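Local coordinates for protein peptidoglycan-binding domain 1 (Burkholderia, PDB 5NM7) that probably cleaves the glycan strands of bacterial peptidoglycan as a modular phage endolysin with a peptidoglycan-binding domain and a lysozyme-like muramidase domain, at residues 113-126 / 171-184. Residues are numbered along the deposited sequence; the frame is centred on the assembly and turned at random.
Sequences PVILYERHIMYRQL and CALEATSWGAFQIM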
loop_
_atom_site.group_PDB
_atom_site.type_symbol
_atom_site.label_atom_id
_atom_site.label_comp_id
_atom_site.label_asym_id
_atom_site.label_seq_id
_atom_site.Cartn_x
_atom_site.Cartn_y
_atom_site.Cartn_z
ATOM N N PRO A 113 -7.719 1.540 9.660
ATOM C CA PRO A 113 -6.601 1.693 8.711
ATOM C C PRO A 113 -5.216 1.693 9.366
ATOM O O PRO A 113 -5.036 2.132 10.506
ATOM C CB PRO A 113 -6.899 3.034 8.019
ATOM C CG PRO A 113 -8.032 3.659 8.743
ATOM C CD PRO A 113 -8.640 2.686 9.690
ATOM N N VAL A 114 -4.213 1.238 8.620
ATOM C CA VAL A 114 -2.827 1.315 9.049
ATOM C C VAL A 114 -2.417 2.788 9.086
ATOM O O VAL A 114 -2.748 3.536 8.167
ATOM C CB VAL A 114 -1.914 0.489 8.118
ATOM C CG1 VAL A 114 -0.466 0.637 8.536
ATOM C CG2 VAL A 114 -2.318 -0.984 8.185
ATOM N N ILE A 115 -1.794 3.189 10.181
ATOM C CA ILE A 115 -1.394 4.587 10.398
ATOM C C ILE A 115 -0.011 4.684 10.943
ATOM O O ILE A 115 0.529 3.738 11.520
ATOM C CB ILE A 115 -2.358 5.352 11.351
ATOM C CG1 ILE A 115 -2.492 4.629 12.688
ATOM C CG2 ILE A 115 -3.700 5.548 10.711
ATOM C CD1 ILE A 115 -3.004 5.509 13.778
ATOM N N LEU A 116 0.580 5.871 10.781
ATOM C CA LEU A 116 1.777 6.245 11.500
ATOM C C LEU A 116 1.656 7.701 11.858
ATOM O O LEU A 116 1.471 8.563 10.984
ATOM C CB LEU A 116 3.057 6.008 10.688
ATOM C CG LEU A 116 4.361 6.030 11.489
ATOM C CD1 LEU A 116 4.447 4.797 12.388
ATOM C CD2 LEU A 116 5.563 6.051 10.551
ATOM N N TYR A 117 1.690 7.977 13.156
ATOM C CA TYR A 117 1.568 9.329 13.652
ATOM C C TYR A 117 2.951 10.002 13.719
ATOM O O TYR A 117 3.918 9.363 14.134
ATOM C CB TYR A 117 0.883 9.284 15.021
ATOM C CG TYR A 117 0.927 10.615 15.733
ATOM C CD1 TYR A 117 1.885 10.859 16.684
ATOM C CD2 TYR A 117 0.038 11.634 15.399
ATOM C CE1 TYR A 117 1.975 12.075 17.319
ATOM C CE2 TYR A 117 0.117 12.856 16.026
ATOM C CZ TYR A 117 1.081 13.059 16.994
ATOM O OH TYR A 117 1.197 14.278 17.638
ATOM N N GLU A 118 3.032 11.249 13.242
ATOM C CA GLU A 118 4.286 11.973 13.041
ATOM C C GLU A 118 4.306 13.218 13.930
ATOM O O GLU A 118 3.718 14.261 13.590
ATOM C CB GLU A 118 4.435 12.397 11.580
ATOM C CG GLU A 118 4.451 11.247 10.568
ATOM C CD GLU A 118 5.759 10.485 10.540
ATOM O OE1 GLU A 118 6.652 10.801 11.328
ATOM O OE2 GLU A 118 5.882 9.559 9.706
ATOM N N ARG A 119 4.965 13.084 15.076
ATOM C CA ARG A 119 4.989 14.126 16.096
ATOM C C ARG A 119 5.618 15.424 15.627
ATOM O O ARG A 119 5.248 16.501 16.110
ATOM C CB ARG A 119 5.709 13.641 17.342
ATOM C CG ARG A 119 7.170 13.331 17.147
ATOM C CD ARG A 119 7.763 12.844 18.433
ATOM N NE ARG A 119 9.182 12.610 18.301
ATOM C CZ ARG A 119 9.925 11.918 19.160
ATOM N NH1 ARG A 119 9.392 11.409 20.280
ATOM N NH2 ARG A 119 11.207 11.725 18.887
ATOM N N HIS A 120 6.576 15.310 14.702
ATOM C CA HIS A 120 7.186 16.524 14.106
ATOM C C HIS A 120 6.258 17.257 13.149
ATOM O O HIS A 120 6.326 18.485 13.043
ATOM C CB HIS A 120 8.556 16.200 13.509
ATOM C CG HIS A 120 8.503 15.466 12.223
ATOM N ND1 HIS A 120 8.123 14.142 12.132
ATOM C CD2 HIS A 120 8.783 15.865 10.958
ATOM C CE1 HIS A 120 8.151 13.769 10.861
ATOM N NE2 HIS A 120 8.583 14.787 10.137
ATOM N N ILE A 121 5.356 16.539 12.481
ATOM C CA ILE A 121 4.326 17.173 11.701
ATOM C C ILE A 121 3.237 17.749 12.609
ATOM O O ILE A 121 2.652 18.798 12.297
ATOM C CB ILE A 121 3.709 16.209 10.653
ATOM C CG1 ILE A 121 4.801 15.630 9.733
ATOM C CG2 ILE A 121 2.649 16.901 9.825
ATOM C CD1 ILE A 121 5.626 16.672 8.989
ATOM N N MET A 122 2.910 17.059 13.707
ATOM C CA MET A 122 1.957 17.630 14.674
ATOM C C MET A 122 2.471 18.992 15.162
ATOM O O MET A 122 1.725 19.976 15.139
ATOM C CB MET A 122 1.758 16.725 15.884
ATOM C CG MET A 122 0.696 17.244 16.864
ATOM S SD MET A 122 -0.942 17.206 16.181
ATOM C CE MET A 122 -1.939 17.330 17.675
ATOM N N TYR A 123 3.729 19.021 15.571
ATOM C CA TYR A 123 4.414 20.255 15.955
ATOM C C TYR A 123 4.176 21.362 14.910
ATOM O O TYR A 123 3.745 22.481 15.231
ATOM C CB TYR A 123 5.913 19.986 16.120
ATOM C CG TYR A 123 6.699 21.208 16.533
ATOM C CD1 TYR A 123 6.588 21.735 17.830
ATOM C CD2 TYR A 123 7.532 21.863 15.625
ATOM C CE1 TYR A 123 7.298 22.866 18.219
ATOM C CE2 TYR A 123 8.248 22.993 16.006
ATOM C CZ TYR A 123 8.128 23.486 17.298
ATOM O OH TYR A 123 8.837 24.605 17.677
ATOM N N ARG A 124 4.395 21.004 13.654
ATOM C CA ARG A 124 4.239 21.916 12.538
ATOM C C ARG A 124 2.791 22.409 12.356
ATOM O O ARG A 124 2.559 23.602 12.113
ATOM C CB ARG A 124 4.714 21.198 11.273
ATOM C CG ARG A 124 5.314 22.057 10.202
ATOM C CD ARG A 124 5.876 21.179 9.075
ATOM N NE ARG A 124 5.685 21.932 7.847
ATOM C CZ ARG A 124 6.460 22.938 7.427
ATOM N NH1 ARG A 124 7.565 23.292 8.083
ATOM N NH2 ARG A 124 6.137 23.579 6.306
ATOM N N GLN A 125 1.820 21.503 12.466
ATOM C CA GLN A 125 0.422 21.838 12.236
ATOM C C GLN A 125 -0.161 22.691 13.365
ATOM O O GLN A 125 -1.041 23.541 13.115
ATOM C CB GLN A 125 -0.441 20.581 12.014
ATOM C CG GLN A 125 -0.040 19.763 10.795
ATOM C CD GLN A 125 -0.054 20.575 9.503
ATOM O OE1 GLN A 125 0.991 21.030 9.037
ATOM N NE2 GLN A 125 -1.239 20.781 8.944
ATOM N N LEU A 126 0.323 22.464 14.583
ATOM C CA LEU A 126 -0.071 23.263 15.744
ATOM C C LEU A 126 0.451 24.713 15.629
ATOM O O LEU A 126 -0.292 25.663 15.906
ATOM C CB LEU A 126 0.433 22.624 17.042
ATOM C CG LEU A 126 -0.220 21.307 17.457
ATOM C CD1 LEU A 126 0.601 20.572 18.512
ATOM C CD2 LEU A 126 -1.631 21.540 17.941
ATOM N N CYS A 171 -5.524 18.660 13.695
ATOM C CA CYS A 171 -4.070 18.634 13.558
ATOM C C CYS A 171 -3.481 17.228 13.663
ATOM O O CYS A 171 -2.576 16.843 12.895
ATOM C CB CYS A 171 -3.412 19.553 14.572
ATOM S SG CYS A 171 -3.617 21.309 14.115
ATOM N N ALA A 172 -4.006 16.462 14.618
ATOM C CA ALA A 172 -3.507 15.099 14.830
ATOM C C ALA A 172 -3.740 14.224 13.596
ATOM O O ALA A 172 -2.842 13.465 13.226
ATOM C CB ALA A 172 -4.171 14.454 16.048
ATOM N N LEU A 173 -4.913 14.337 12.974
ATOM C CA LEU A 173 -5.238 13.558 11.759
ATOM C C LEU A 173 -4.367 14.012 10.605
ATOM O O LEU A 173 -3.885 13.191 9.831
ATOM C CB LEU A 173 -6.695 13.680 11.397
ATOM C CG LEU A 173 -7.717 13.192 12.461
ATOM C CD1 LEU A 173 -9.127 13.520 12.015
ATOM C CD2 LEU A 173 -7.600 11.717 12.798
ATOM N N GLU A 174 -4.154 15.322 10.513
ATOM C CA GLU A 174 -3.213 15.886 9.517
ATOM C C GLU A 174 -1.762 15.407 9.662
ATOM O O GLU A 174 -1.050 15.254 8.655
ATOM C CB GLU A 174 -3.293 17.432 9.554
ATOM C CG GLU A 174 -4.595 17.961 8.988
ATOM C CD GLU A 174 -4.680 19.489 9.041
ATOM O OE1 GLU A 174 -3.878 20.101 9.760
ATOM O OE2 GLU A 174 -5.526 20.027 8.328
ATOM N N ALA A 175 -1.328 15.136 10.899
ATOM C CA ALA A 175 -0.009 14.678 11.232
ATOM C C ALA A 175 0.102 13.143 11.222
ATOM O O ALA A 175 1.100 12.603 11.730
ATOM C CB ALA A 175 0.361 15.163 12.610
ATOM N N THR A 176 -0.863 12.465 10.627
ATOM C CA THR A 176 -0.838 11.011 10.572
ATOM C C THR A 176 -0.861 10.572 9.110
ATOM O O THR A 176 -1.529 11.198 8.294
ATOM C CB THR A 176 -2.032 10.450 11.347
ATOM O OG1 THR A 176 -1.908 10.885 12.699
ATOM C CG2 THR A 176 -2.045 8.922 11.317
ATOM N N SER A 177 -0.133 9.503 8.799
ATOM C CA SER A 177 -0.251 8.860 7.471
ATOM C C SER A 177 -1.235 7.723 7.466
ATOM O O SER A 177 -1.277 6.932 8.422
ATOM C CB SER A 177 1.116 8.371 6.995
ATOM O OG SER A 177 1.763 7.580 7.979
ATOM N N TRP A 178 -1.977 7.563 6.380
ATOM C CA TRP A 178 -3.137 6.673 6.349
ATOM C C TRP A 178 -3.109 5.691 5.237
ATOM O O TRP A 178 -2.817 6.032 4.098
ATOM C CB TRP A 178 -4.399 7.513 6.173
ATOM C CG TRP A 178 -4.589 8.423 7.320
ATOM C CD1 TRP A 178 -4.054 9.671 7.499
ATOM C CD2 TRP A 178 -5.345 8.150 8.483
ATOM N NE1 TRP A 178 -4.406 10.173 8.699
ATOM C CE2 TRP A 178 -5.192 9.254 9.341
ATOM C CE3 TRP A 178 -6.109 7.057 8.896
ATOM C CZ2 TRP A 178 -5.816 9.333 10.574
ATOM C CZ3 TRP A 178 -6.711 7.129 10.126
ATOM C CH2 TRP A 178 -6.554 8.244 10.956
ATOM N N GLY A 179 -3.442 4.449 5.577
ATOM C CA GLY A 179 -3.752 3.414 4.616
ATOM C C GLY A 179 -2.531 2.835 3.920
ATOM O O GLY A 179 -1.396 3.046 4.337
ATOM N N ALA A 180 -2.831 2.058 2.880
ATOM C CA ALA A 180 -1.870 1.203 2.207
ATOM C C ALA A 180 -0.720 2.008 1.616
ATOM O O ALA A 180 0.412 1.515 1.571
ATOM C CB ALA A 180 -2.552 0.419 1.102
ATOM N N PHE A 181 -0.995 3.272 1.222
ATOM C CA PHE A 181 0.059 4.158 0.688
ATOM C C PHE A 181 0.550 5.236 1.632
ATOM O O PHE A 181 1.345 6.080 1.259
ATOM C CB PHE A 181 -0.419 4.750 -0.648
ATOM C CG PHE A 181 -0.596 3.715 -1.682
ATOM C CD1 PHE A 181 0.478 3.293 -2.466
ATOM C CD2 PHE A 181 -1.788 3.066 -1.824
ATOM C CE1 PHE A 181 0.322 2.278 -3.373
ATOM C CE2 PHE A 181 -1.942 2.075 -2.767
ATOM C CZ PHE A 181 -0.875 1.654 -3.522
ATOM N N GLN A 182 0.081 5.205 2.882
ATOM C CA GLN A 182 0.577 6.075 3.922
ATOM C C GLN A 182 0.598 7.548 3.498
ATOM O O GLN A 182 1.641 8.222 3.563
ATOM C CB GLN A 182 1.918 5.555 4.446
ATOM C CG GLN A 182 1.758 4.258 5.218
ATOM C CD GLN A 182 1.062 4.484 6.555
ATOM O OE1 GLN A 182 1.682 5.004 7.476
ATOM N NE2 GLN A 182 -0.202 4.151 6.644
ATOM N N ILE A 183 -0.555 7.998 3.024
ATOM C CA ILE A 183 -0.714 9.398 2.609
ATOM C C ILE A 183 -0.919 10.240 3.858
ATOM O O ILE A 183 -1.794 9.929 4.699
ATOM C CB ILE A 183 -1.839 9.547 1.603
ATOM C CG1 ILE A 183 -1.617 8.655 0.373
ATOM C CG2 ILE A 183 -2.013 11.015 1.212
ATOM C CD1 ILE A 183 -0.338 8.904 -0.398
ATOM N N MET A 184 -0.115 11.303 4.003
ATOM C CA MET A 184 -0.279 12.207 5.121
ATOM C C MET A 184 -1.602 12.950 5.074
ATOM O O MET A 184 -2.010 13.485 4.045
ATOM C CB MET A 184 0.855 13.191 5.196
ATOM C CG MET A 184 2.200 12.582 5.542
ATOM S SD MET A 184 2.274 11.844 7.179
ATOM C CE MET A 184 1.836 13.180 8.277
HETATM O O HOH W 1 4.475 8.524 7.795
#
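L116 and S177 form the hydrogen-bonded pair at the middle of two antiparallel strands, 115-117 and 176-178. S177 N gives a straight bond to L116 O (2.9 Å, 169°), and L116 N bonds back to S177 O. G179 N gives a bond to V114 O and E118 N gives one to A175 O, carrying the backbone pairing past both strand ends.

Q182 can be followed from CB. CG lies beside its own backbone N (chi1 -69°), and a bend at chi2 turns the amide toward strand 115-117. OE1 rests 3.6 Å from L116 CB and accepts S177 OG at 2.6 Å, from above the amide carbonyl plane. NE2 reaches V114 O through a weak bond (3.0 Å) and gives a straighter one to G179 O, in plane and on a lone pair. Water 1 joins S177 OG to E118 OE2, while E118 OE1 is held by Y151.

I115, Y117, T176 and W178 put their side chains on one face of the sheet. There I115 CG2 sits over the W178 six-membered ring, 3.6 Å from its centroid, a CH-pi contact. P113 CG meets the ring edge.

Beyond the strands, helix 119-128 packs on helix 169-174. The A175 methyl packs against M122. M122 SD lies 3.8 Å from C171 CB, and Q125 NE2 bonds E174 OE1 (2.8 Å) from above the carboxylate plane. W188 holds E174 OE2.

This small sheet is consistent with the lysozyme-like fold. The W178 face is largely apolar, with T176 OG1 bonded to A172 O and W178 NE1 to L173 O. Backbone bonds join the strands; the Q182 amide closes its turn firmly through G179 O and joins it to V114 only weakly.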